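Local atomic coordinates of 16S rRNA (guanine(1405)-N(7))-methyltransferase (Klebsiella pneumoniae, PDB entry 6PI9), a protein that probably methylates the N7 position of guanine 1405 in 16S rRNA, using S-adenosyl-L-methionine as methyl donor, and so confers resistance to aminoglycosides. Residues A9-L13 with E45-R49; Q65-R69 with L149-T153; P98-W103 with T248-V254; I172-A177 with S203-P207. All blocks are in the same frame, centred on the assembly; numbering follows the deposited sequence.

Contact 1 of 4, residues A9-L13 with E45-R49; sequences ALDAL and EKAAR
Leu13 and Glu45 meet between two helices of the N-terminal helical region, which run in roughly the same direction with their local axes 30° apart and 9.9 Å from each other at closest approach. The carboxylate of Glu45 lies against the alanine side of helix 4-14. Its CG stands anti to the backbone N (chi1 177°) and the chain beyond is extended, which carries the acid across the gap: OE1 rests beside CA and CB of Ala9, while OE2 comes to 3.3 Å from Ala12 CB. The two methyls of Leu13 divide their work. CD2 packs on Ala48 CB at 3.5 Å, and CD1 touches both Glu45, with CG 3.9 Å away, and NH1 of Arg49. No hydrogen bond joins the two segments; contact is by van der Waals packing, and Phe31 of helix 24-34 packs against Ala9 and Leu13. The acid is held from its own helix, one turn on, by Arg49, whose chain bends at chi3 to turn back. Arg49 NH2 donates to Glu45 OE2 at 3.2 Å in a salt bridge, with OE2 near the guanidinium plane but the nitrogen approaching from above the plane of the carboxylate.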
loop_
_atom_site.group_PDB
_atom_site.type_symbol
_atom_site.label_atom_id
_atom_site.label_comp_id
_atom_site.label_asym_id
_atom_site.label_seq_id
_atom_site.Cartn_x
_atom_site.Cartn_y
_atom_site.Cartn_z
ATOM N N ALA A 9 10.161 -15.821 -18.261
ATOM C CA ALA A 9 9.658 -15.178 -17.052
ATOM C C ALA A 9 9.331 -13.703 -17.314
ATOM O O ALA A 9 8.274 -13.212 -16.893
ATOM C CB ALA A 9 10.682 -15.306 -15.925
ATOM N N LEU A 10 10.226 -12.983 -17.989
ATOM C CA LEU A 10 9.913 -11.604 -18.373
ATOM C C LEU A 10 8.645 -11.555 -19.219
ATOM O O LEU A 10 7.787 -10.689 -19.022
ATOM C CB LEU A 10 11.097 -11.000 -19.128
ATOM C CG LEU A 10 10.922 -9.570 -19.640
ATOM C CD1 LEU A 10 10.435 -8.693 -18.495
ATOM C CD2 LEU A 10 12.212 -9.048 -20.204
ATOM N N ASP A 11 8.507 -12.483 -20.170
ATOM C CA ASP A 11 7.295 -12.516 -21.000
ATOM C C ASP A 11 6.034 -12.695 -20.158
ATOM O O ASP A 11 4.989 -12.102 -20.457
ATOM C CB ASP A 11 7.396 -13.637 -22.035
ATOM C CG ASP A 11 8.390 -13.342 -23.114
ATOM O OD1 ASP A 11 8.756 -12.144 -23.273
ATOM O OD2 ASP A 11 8.789 -14.287 -23.836
ATOM N N ALA A 12 6.098 -13.521 -19.104
ATOM C CA ALA A 12 4.944 -13.673 -18.226
ATOM C C ALA A 12 4.620 -12.383 -17.503
ATOM O O ALA A 12 3.450 -12.133 -17.193
ATOM C CB ALA A 12 5.174 -14.773 -17.169
ATOM N N LEU A 13 5.600 -11.595 -17.251
ATOM C CA LEU A 13 5.345 -10.369 -16.637
ATOM C C LEU A 13 4.747 -9.413 -17.660
ATOM O O LEU A 13 3.749 -8.837 -17.445
ATOM C CB LEU A 13 6.664 -9.880 -16.163
ATOM C CG LEU A 13 6.888 -9.253 -14.837
ATOM C CD1 LEU A 13 6.124 -9.826 -13.703
ATOM C CD2 LEU A 13 8.338 -9.181 -14.554
ATOM N N GLU A 45 10.628 -13.108 -11.340
ATOM C CA GLU A 45 9.314 -12.673 -11.819
ATOM C C GLU A 45 8.399 -12.328 -10.641
ATOM O O GLU A 45 7.724 -11.303 -10.648
ATOM C CB GLU A 45 8.711 -13.803 -12.689
ATOM C CG GLU A 45 7.284 -13.544 -13.227
ATOM C CD GLU A 45 6.641 -14.825 -13.786
ATOM O OE1 GLU A 45 7.371 -15.798 -14.082
ATOM O OE2 GLU A 45 5.398 -14.868 -13.926
ATOM N N LYS A 46 8.280 -13.236 -9.667
ATOM C CA LYS A 46 7.467 -12.918 -8.498
ATOM C C LYS A 46 7.988 -11.663 -7.795
ATOM O O LYS A 46 7.200 -10.790 -7.380
ATOM C CB LYS A 46 7.456 -14.097 -7.511
ATOM C CG LYS A 46 6.857 -15.390 -8.068
ATOM C CD LYS A 46 7.075 -16.659 -7.148
ATOM C CE LYS A 46 6.553 -17.904 -7.884
ATOM N NZ LYS A 46 6.859 -19.238 -7.252
ATOM N N ALA A 47 9.315 -11.551 -7.644
ATOM C CA ALA A 47 9.868 -10.347 -6.992
ATOM C C ALA A 47 9.541 -9.097 -7.796
ATOM O O ALA A 47 9.277 -8.026 -7.232
ATOM C CB ALA A 47 11.383 -10.477 -6.807
ATOM N N ALA A 48 9.536 -9.205 -9.116
ATOM C CA ALA A 48 9.258 -8.025 -9.935
ATOM C C ALA A 48 7.792 -7.661 -9.845
ATOM O O ALA A 48 7.428 -6.480 -9.827
ATOM C CB ALA A 48 9.624 -8.297 -11.399
ATOM N N ARG A 49 6.925 -8.671 -9.819
ATOM C CA ARG A 49 5.512 -8.398 -9.646
ATOM C C ARG A 49 5.285 -7.668 -8.330
ATOM O O ARG A 49 4.556 -6.672 -8.272
ATOM C CB ARG A 49 4.734 -9.716 -9.719
ATOM C CG ARG A 49 3.256 -9.518 -9.757
ATOM C CD ARG A 49 2.568 -10.693 -10.426
ATOM N NE ARG A 49 3.271 -11.963 -10.277
ATOM C CZ ARG A 49 3.685 -12.733 -11.291
ATOM N NH1 ARG A 49 3.459 -12.362 -12.554
ATOM N NH2 ARG A 49 4.303 -13.896 -11.035
#

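Contact 2 of 4, residues Q65-R69 with L149-T153; sequences QKKAR and LVNET
Glu152 OE1 lies over one face of the Arg69 guanidinium, 3.1 Å from CZ, and the planes of guanidinium and carboxylate are inclined by 67°. Arg69 NH2 and Glu152 OE2 form a salt bridge at 2.6 Å, yet the N-H points poorly at its acceptor (115°), so as a hydrogen bond it is weak. So close an approach leaves the detailed geometry of the pair doubtful. The side chains cross at about a right angle, Arg69 extended from CG to NE and Glu152 extended beyond CG. Next to this ion pair, Leu149 has its CG anti to the carbonyl carbon (chi1 -75°), which spreads the two methyls over helix 63-75: CD2 touches Arg69 CG at 3.7 Å, whereas CD1 sits against Ala68 CB at 4.0 Å and Gln65 CG. One turn further along its helix, Thr153 returns OG1 to Leu149 O (2.8 Å), and this carbonyl also accepts from Thr153 N on the opposite face of its plane. The two helices run almost parallel. Helix 144-157 belongs to the Rossmann-like methyltransferase core, linking strands 137-141 and 162-165; Val150 packs on Ala163 of the latter, while helix 63-75 also touches Thr153 through Leu72 and Trp75.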
loop_
_atom_site.group_PDB
_atom_site.type_symbol
_atom_site.label_atom_id
_atom_site.label_comp_id
_atom_site.label_asym_id
_atom_site.label_seq_id
_atom_site.Cartn_x
_atom_site.Cartn_y
_atom_site.Cartn_z
ATOM N N GLN A 65 -10.196 1.122 -13.416
ATOM C CA GLN A 65 -9.817 2.067 -14.460
ATOM C C GLN A 65 -10.916 2.218 -15.511
ATOM O O GLN A 65 -11.203 3.333 -15.960
ATOM C CB GLN A 65 -8.516 1.616 -15.106
ATOM C CG GLN A 65 -7.985 2.569 -16.136
ATOM C CD GLN A 65 -6.582 2.211 -16.526
ATOM O OE1 GLN A 65 -5.676 2.230 -15.690
ATOM N NE2 GLN A 65 -6.390 1.844 -17.794
ATOM N N LYS A 66 -11.530 1.114 -15.937
ATOM C CA LYS A 66 -12.707 1.238 -16.790
ATOM C C LYS A 66 -13.858 1.888 -16.037
ATOM O O LYS A 66 -14.629 2.662 -16.618
ATOM C CB LYS A 66 -13.119 -0.127 -17.336
ATOM C CG LYS A 66 -12.239 -0.581 -18.480
ATOM C CD LYS A 66 -11.389 -1.783 -18.112
ATOM C CE LYS A 66 -10.265 -2.002 -19.135
ATOM N NZ LYS A 66 -9.266 -0.873 -19.155
ATOM N N LYS A 67 -13.985 1.589 -14.741
ATOM C CA LYS A 67 -15.007 2.244 -13.932
ATOM C C LYS A 67 -14.763 3.744 -13.866
ATOM O O LYS A 67 -15.692 4.538 -14.057
ATOM C CB LYS A 67 -15.049 1.632 -12.527
ATOM C CG LYS A 67 -16.262 0.715 -12.287
ATOM C CD LYS A 67 -15.929 -0.505 -11.425
ATOM C CE LYS A 67 -17.201 -1.239 -11.041
ATOM N NZ LYS A 67 -17.814 -1.925 -12.217
ATOM N N ALA A 68 -13.508 4.152 -13.617
ATOM C CA ALA A 68 -13.177 5.572 -13.633
ATOM C C ALA A 68 -13.468 6.187 -14.992
ATOM O O ALA A 68 -13.932 7.329 -15.077
ATOM C CB ALA A 68 -11.708 5.779 -13.254
ATOM N N ARG A 69 -13.207 5.439 -16.069
ATOM C CA ARG A 69 -13.476 5.933 -17.418
ATOM C C ARG A 69 -14.940 6.313 -17.577
ATOM O O ARG A 69 -15.261 7.411 -18.043
ATOM C CB ARG A 69 -13.080 4.874 -18.450
ATOM C CG ARG A 69 -12.441 5.423 -19.723
ATOM C CD ARG A 69 -11.890 4.297 -20.573
ATOM N NE ARG A 69 -11.063 4.783 -21.672
ATOM C CZ ARG A 69 -11.543 5.209 -22.839
ATOM N NH1 ARG A 69 -12.854 5.227 -23.061
ATOM N NH2 ARG A 69 -10.714 5.619 -23.794
ATOM N N LEU A 149 -6.399 8.465 -19.066
ATOM C CA LEU A 149 -7.581 9.088 -18.474
ATOM C C LEU A 149 -7.415 10.593 -18.368
ATOM O O LEU A 149 -8.357 11.357 -18.629
ATOM C CB LEU A 149 -7.841 8.499 -17.090
ATOM C CG LEU A 149 -8.443 7.094 -17.068
ATOM C CD1 LEU A 149 -8.616 6.619 -15.621
ATOM C CD2 LEU A 149 -9.747 7.066 -17.825
ATOM N N VAL A 150 -6.220 11.030 -17.982
ATOM C CA VAL A 150 -5.951 12.456 -17.869
ATOM C C VAL A 150 -6.125 13.148 -19.212
ATOM O O VAL A 150 -6.812 14.161 -19.309
ATOM C CB VAL A 150 -4.553 12.674 -17.296
ATOM C CG1 VAL A 150 -4.166 14.127 -17.462
ATOM C CG2 VAL A 150 -4.585 12.259 -15.824
ATOM N N ASN A 151 -5.499 12.616 -20.265
ATOM C CA ASN A 151 -5.587 13.253 -21.581
ATOM C C ASN A 151 -7.021 13.281 -22.099
ATOM O O ASN A 151 -7.465 14.282 -22.683
ATOM C CB ASN A 151 -4.679 12.524 -22.583
ATOM C CG ASN A 151 -3.230 12.872 -22.393
ATOM O OD1 ASN A 151 -2.932 14.021 -22.104
ATOM N ND2 ASN A 151 -2.320 11.892 -22.538
ATOM N N GLU A 152 -7.749 12.178 -21.937
ATOM C CA GLU A 152 -9.133 12.127 -22.401
ATOM C C GLU A 152 -10.005 13.134 -21.661
ATOM O O GLU A 152 -10.805 13.855 -22.270
ATOM C CB GLU A 152 -9.682 10.718 -22.208
ATOM C CG GLU A 152 -9.029 9.697 -23.112
ATOM C CD GLU A 152 -9.690 8.335 -23.021
ATOM O OE1 GLU A 152 -10.951 8.293 -22.939
ATOM O OE2 GLU A 152 -8.951 7.318 -23.043
ATOM N N THR A 153 -9.879 13.182 -20.336
ATOM C CA THR A 153 -10.708 14.099 -19.564
ATOM C C THR A 153 -10.380 15.539 -19.922
ATOM O O THR A 153 -11.276 16.371 -20.099
ATOM C CB THR A 153 -10.495 13.843 -18.067
ATOM O OG1 THR A 153 -10.808 12.471 -17.785
ATOM C CG2 THR A 153 -11.357 14.790 -17.200
#

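Contact 3 of 4, residues P98-W103 with T248-V254; sequences PGADEW and TVSDELV
Val249 presses its CG1 methyl into the first turn of helix 100-111, where it meets Gly99 O at 3.6 Å and Glu102 CD at 3.7 Å. Val249 lies in the hairpin turn between antiparallel strands 241-248 and 252-259 of the Rossmann-like methyltransferase fold. Beside it, Ser250 CB lies 4.0 Å from CA of Gly99, the N-cap residue of the helix. Glu102 approaches Val249 from the opposite direction, its extended chain lying along the methyl. Further along the helix, Trp103 places its indole near Val254 CG2 and Glu252 OE1, with the ring and carboxylate planes 35° apart. In the next shell, Ser250 OG bonds to Glu95 O, while the acid of Glu252 is fixed by a salt bridge to Arg96 and a hydrogen bond to Thr212. Arg96 is a residue that binds S-adenosyl-L-homocysteine, and the side chain of Glu252 is itself about 5 Å from that ligand, consistent with a second-shell role at the cofactor pocket. Backbone bonds within the turn, Val249 N to Glu252 O among them, shape it. Glu102 OE2, also salt-bridged to Arg106, receives a hydrogen bond from a water at 2.7 Å that donates as well to Thr248 O.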
loop_
_atom_site.group_PDB
_atom_site.type_symbol
_atom_site.label_atom_id
_atom_site.label_comp_id
_atom_site.label_asym_id
_atom_site.label_seq_id
_atom_site.Cartn_x
_atom_site.Cartn_y
_atom_site.Cartn_z
ATOM N N PRO A 98 -11.221 14.603 0.749
ATOM C CA PRO A 98 -11.887 15.321 1.850
ATOM C C PRO A 98 -11.173 16.598 2.277
ATOM O O PRO A 98 -11.835 17.539 2.733
ATOM C CB PRO A 98 -11.938 14.271 2.970
ATOM C CG PRO A 98 -10.914 13.289 2.652
ATOM C CD PRO A 98 -10.835 13.240 1.144
ATOM N N GLY A 99 -9.853 16.684 2.125
ATOM C CA GLY A 99 -9.149 17.913 2.422
ATOM C C GLY A 99 -8.864 18.793 1.226
ATOM O O GLY A 99 -8.125 19.778 1.370
ATOM N N ALA A 100 -9.435 18.488 0.054
ATOM C CA ALA A 100 -9.040 19.182 -1.166
ATOM C C ALA A 100 -9.246 20.684 -1.059
ATOM O O ALA A 100 -8.410 21.461 -1.528
ATOM C CB ALA A 100 -9.818 18.625 -2.359
ATOM N N ASP A 101 -10.355 21.115 -0.468
ATOM C CA ASP A 101 -10.588 22.547 -0.332
ATOM C C ASP A 101 -9.477 23.193 0.488
ATOM O O ASP A 101 -8.781 24.100 0.014
ATOM C CB ASP A 101 -11.959 22.801 0.280
ATOM C CG ASP A 101 -13.090 22.464 -0.676
ATOM O OD1 ASP A 101 -12.887 22.582 -1.906
ATOM O OD2 ASP A 101 -14.188 22.102 -0.189
ATOM N N GLU A 102 -9.247 22.692 1.696
ATOM C CA GLU A 102 -8.112 23.167 2.469
ATOM C C GLU A 102 -6.807 23.106 1.662
ATOM O O GLU A 102 -6.005 24.046 1.695
ATOM C CB GLU A 102 -8.011 22.351 3.752
ATOM C CG GLU A 102 -6.929 22.828 4.630
ATOM C CD GLU A 102 -6.743 22.000 5.892
ATOM O OE1 GLU A 102 -7.557 21.082 6.137
ATOM O OE2 GLU A 102 -5.776 22.274 6.644
ATOM N N TRP A 103 -6.588 22.013 0.907
ATOM C CA TRP A 103 -5.350 21.854 0.155
ATOM C C TRP A 103 -5.184 22.976 -0.883
ATOM O O TRP A 103 -4.118 23.591 -1.003
ATOM C CB TRP A 103 -5.349 20.466 -0.510
ATOM C CG TRP A 103 -4.012 19.945 -1.002
ATOM C CD1 TRP A 103 -3.188 19.030 -0.377
ATOM C CD2 TRP A 103 -3.362 20.298 -2.224
ATOM N NE1 TRP A 103 -2.061 18.813 -1.133
ATOM C CE2 TRP A 103 -2.150 19.571 -2.277
ATOM C CE3 TRP A 103 -3.687 21.170 -3.282
ATOM C CZ2 TRP A 103 -1.265 19.691 -3.329
ATOM C CZ3 TRP A 103 -2.809 21.295 -4.325
ATOM C CH2 TRP A 103 -1.606 20.555 -4.348
ATOM N N THR A 248 0.276 20.134 7.433
ATOM C CA THR A 248 -0.339 18.832 7.158
ATOM C C THR A 248 -1.846 18.942 6.904
ATOM O O THR A 248 -2.572 19.478 7.738
ATOM C CB THR A 248 -0.068 17.871 8.317
ATOM O OG1 THR A 248 1.349 17.675 8.422
ATOM C CG2 THR A 248 -0.731 16.512 8.093
ATOM N N VAL A 249 -2.304 18.381 5.775
ATOM C CA VAL A 249 -3.697 18.432 5.282
ATOM C C VAL A 249 -4.137 16.998 5.001
ATOM O O VAL A 249 -3.623 16.375 4.065
ATOM C CB VAL A 249 -3.822 19.249 3.982
ATOM C CG1 VAL A 249 -5.296 19.497 3.641
ATOM C CG2 VAL A 249 -2.990 20.533 4.012
ATOM N N SER A 250 -5.057 16.465 5.796
ATOM C CA SER A 250 -5.725 15.195 5.472
ATOM C C SER A 250 -4.728 14.033 5.279
ATOM O O SER A 250 -4.749 13.297 4.281
ATOM C CB SER A 250 -6.623 15.381 4.244
ATOM O OG SER A 250 -7.160 14.151 3.797
ATOM N N ASP A 251 -3.859 13.867 6.278
ATOM C CA ASP A 251 -2.814 12.835 6.338
ATOM C C ASP A 251 -1.813 12.975 5.200
ATOM O O ASP A 251 -1.270 11.968 4.726
ATOM C CB ASP A 251 -3.392 11.411 6.366
ATOM C CG ASP A 251 -4.034 11.043 7.745
ATOM O OD1 ASP A 251 -5.205 10.613 7.714
ATOM O OD2 ASP A 251 -3.370 11.154 8.833
ATOM N N GLU A 252 -1.584 14.213 4.740
ATOM C CA GLU A 252 -0.524 14.508 3.778
ATOM C C GLU A 252 0.335 15.616 4.373
ATOM O O GLU A 252 -0.178 16.697 4.646
ATOM C CB GLU A 252 -1.136 14.941 2.418
ATOM C CG GLU A 252 -0.086 15.153 1.326
ATOM C CD GLU A 252 -0.718 15.265 -0.052
ATOM O OE1 GLU A 252 -1.905 15.607 -0.128
ATOM O OE2 GLU A 252 -0.049 14.972 -1.055
ATOM N N LEU A 253 1.628 15.343 4.575
ATOM C CA LEU A 253 2.579 16.379 4.989
ATOM C C LEU A 253 3.061 17.123 3.751
ATOM O O LEU A 253 3.643 16.499 2.853
ATOM C CB LEU A 253 3.774 15.739 5.695
ATOM C CG LEU A 253 5.029 16.621 5.961
ATOM C CD1 LEU A 253 4.732 17.782 6.911
ATOM C CD2 LEU A 253 6.125 15.677 6.494
ATOM N N VAL A 254 2.858 18.445 3.717
ATOM C CA VAL A 254 3.070 19.250 2.506
ATOM C C VAL A 254 4.187 20.257 2.779
ATOM O O VAL A 254 4.153 20.945 3.782
ATOM C CB VAL A 254 1.793 20.016 2.092
ATOM C CG1 VAL A 254 2.058 20.830 0.760
ATOM C CG2 VAL A 254 0.590 19.073 1.945
HETATM O O HOH W 1 -4.961 20.356 8.295
#

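Contact 4 of 4, residues I172-A177 with S203-P207; sequences IPAEEA and SLRAP
Ile172 sets two methyls against one side of Ser203 CB, CG2 at 3.6 Å and CD1 close to both CB and OG, at one end of the tightly packed, largely apolar flank. The CG2 branch lies anti to the backbone N, leaving CG1 beside that nitrogen (chi1 -79°), and both branches thereby reach the serine, whose hydroxyl is bonded to Glu199 O. Next along, the buried Leu204 turns CD2 toward CD of the equally buried Pro173 at 4.2 Å, where Leu200 and Leu120 add to the packing. At the far end Ala177 O sits close over Pro207 CD (3.3 Å) and receives a CA-H...O contact from Ala206. The two loops run nearly side by side, 14° apart, and lead into the neighbouring parallel strands 179-183 and 208-214 of the Rossmann-like sheet; helix 196-203 belongs to the connection between these strands. The outer side is looser and wetter. The backbones share a single N-H...O bond, weak, from Ala177 N to Arg205 O at 3.5 Å. One water gathers Pro173 O, Glu175 O and Arg205 N, a second links Pro173 O with Ser203 O, and a third bridges Ala177 O and Arg205 O. Arg205 extends from CG to NE along this exposed flank and donates from NH1 to Ala174 O (2.9 Å); the nitrogen lies in the carbonyl plane, on a lone pair, although the oxygen is tilted 28° out of the guanidinium plane.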
loop_
_atom_site.group_PDB
_atom_site.type_symbol
_atom_site.label_atom_id
_atom_site.label_comp_id
_atom_site.label_asym_id
_atom_site.label_seq_id
_atom_site.Cartn_x
_atom_site.Cartn_y
_atom_site.Cartn_z
ATOM N N ILE A 172 15.090 12.689 -16.042
ATOM C CA ILE A 172 14.828 13.887 -15.230
ATOM C C ILE A 172 14.065 14.835 -16.115
ATOM O O ILE A 172 14.600 15.246 -17.179
ATOM C CB ILE A 172 16.141 14.483 -14.701
ATOM C CG1 ILE A 172 16.592 13.660 -13.484
ATOM C CG2 ILE A 172 15.953 15.942 -14.307
ATOM C CD1 ILE A 172 17.823 14.211 -12.810
ATOM N N PRO A 173 12.771 15.092 -15.873
ATOM C CA PRO A 173 11.964 15.885 -16.812
ATOM C C PRO A 173 12.635 17.194 -17.142
ATOM O O PRO A 173 13.080 17.923 -16.238
ATOM C CB PRO A 173 10.654 16.117 -16.070
ATOM C CG PRO A 173 10.548 14.855 -15.139
ATOM C CD PRO A 173 11.965 14.541 -14.749
ATOM N N ALA A 174 12.697 17.494 -18.448
ATOM C CA ALA A 174 13.392 18.670 -18.954
ATOM C C ALA A 174 12.464 19.859 -19.210
ATOM O O ALA A 174 12.940 20.921 -19.635
ATOM C CB ALA A 174 14.149 18.309 -20.233
ATOM N N GLU A 175 11.167 19.726 -18.940
ATOM C CA GLU A 175 10.231 20.796 -19.243
ATOM C C GLU A 175 10.493 22.003 -18.349
ATOM O O GLU A 175 10.989 21.872 -17.218
ATOM C CB GLU A 175 8.790 20.314 -19.066
ATOM C CG GLU A 175 8.394 19.274 -20.121
ATOM C CD GLU A 175 8.653 17.837 -19.675
ATOM O OE1 GLU A 175 8.132 16.914 -20.344
ATOM O OE2 GLU A 175 9.359 17.635 -18.652
ATOM N N GLU A 176 10.175 23.185 -18.885
ATOM C CA GLU A 176 10.106 24.428 -18.126
ATOM C C GLU A 176 8.743 24.564 -17.483
ATOM O O GLU A 176 7.722 24.373 -18.147
ATOM C CB GLU A 176 10.287 25.631 -19.038
ATOM C CG GLU A 176 11.561 25.651 -19.743
ATOM C CD GLU A 176 12.267 26.982 -19.651
ATOM O OE1 GLU A 176 13.482 26.947 -19.387
ATOM O OE2 GLU A 176 11.638 28.047 -19.901
ATOM N N ALA A 177 8.714 24.991 -16.226
ATOM C CA ALA A 177 7.419 25.233 -15.615
ATOM C C ALA A 177 7.543 26.253 -14.490
ATOM O O ALA A 177 8.637 26.593 -14.037
ATOM C CB ALA A 177 6.801 23.937 -15.112
ATOM N N SER A 203 17.586 19.053 -10.091
ATOM C CA SER A 203 17.659 19.228 -11.539
ATOM C C SER A 203 16.375 19.732 -12.194
ATOM O O SER A 203 16.428 20.154 -13.370
ATOM C CB SER A 203 18.050 17.902 -12.218
ATOM O OG SER A 203 19.345 17.468 -11.830
ATOM N N LEU A 204 15.233 19.675 -11.498
ATOM C CA LEU A 204 13.985 20.177 -12.068
ATOM C C LEU A 204 14.095 21.656 -12.440
ATOM O O LEU A 204 14.698 22.459 -11.720
ATOM C CB LEU A 204 12.840 19.955 -11.076
ATOM C CG LEU A 204 12.387 18.502 -11.025
ATOM C CD1 LEU A 204 11.423 18.291 -9.849
ATOM C CD2 LEU A 204 11.768 18.020 -12.368
ATOM N N ARG A 205 13.528 22.012 -13.587
ATOM C CA ARG A 205 13.642 23.389 -14.076
ATOM C C ARG A 205 12.400 24.188 -13.713
ATOM O O ARG A 205 11.787 24.806 -14.578
ATOM C CB ARG A 205 13.876 23.388 -15.582
ATOM C CG ARG A 205 15.187 22.761 -16.024
ATOM C CD ARG A 205 15.159 22.497 -17.524
ATOM N NE ARG A 205 16.454 22.056 -18.041
ATOM C CZ ARG A 205 16.663 21.642 -19.293
ATOM N NH1 ARG A 205 15.658 21.602 -20.163
ATOM N NH2 ARG A 205 17.883 21.274 -19.684
ATOM N N ALA A 206 11.981 24.141 -12.443
ATOM C CA ALA A 206 10.855 24.933 -11.958
ATOM C C ALA A 206 11.305 25.622 -10.671
ATOM O O ALA A 206 11.952 24.979 -9.813
ATOM C CB ALA A 206 9.603 24.084 -11.696
ATOM N N PRO A 207 10.978 26.900 -10.492
ATOM C CA PRO A 207 11.453 27.606 -9.296
ATOM C C PRO A 207 10.693 27.270 -8.029
ATOM O O PRO A 207 11.190 27.598 -6.936
ATOM C CB PRO A 207 11.253 29.077 -9.667
ATOM C CG PRO A 207 10.136 29.064 -10.635
ATOM C CD PRO A 207 10.307 27.812 -11.439
HETATM O O HOH W 2 11.991 20.300 -15.336
HETATM O O HOH W 3 16.085 19.236 -16.291
HETATM O O HOH W 4 11.447 27.201 -15.204
#

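In the fold
Contact 1 closes before the others open; its centre is 33 Å from that of contact 4 and 36 Å from that of contact 3, on the opposite side of the chain's centre from the latter. Helix 41-57 precedes helix 63-75, so the chain passes directly from contact 1 to contact 2. Contacts 2, 3 and 4 have centres 24 to 26 Å apart. Contacts 2 and 3 interlock along the chain, whereas contact 4 is nested within the loop closed by contact 3. None touches another. Contact 1 thus belongs to the N-terminal helices, while contacts 2 to 4 surround the seven-stranded fold that holds the cofactor product, which lies nearer to contacts 3 and 4 than to contacts 1 and 2.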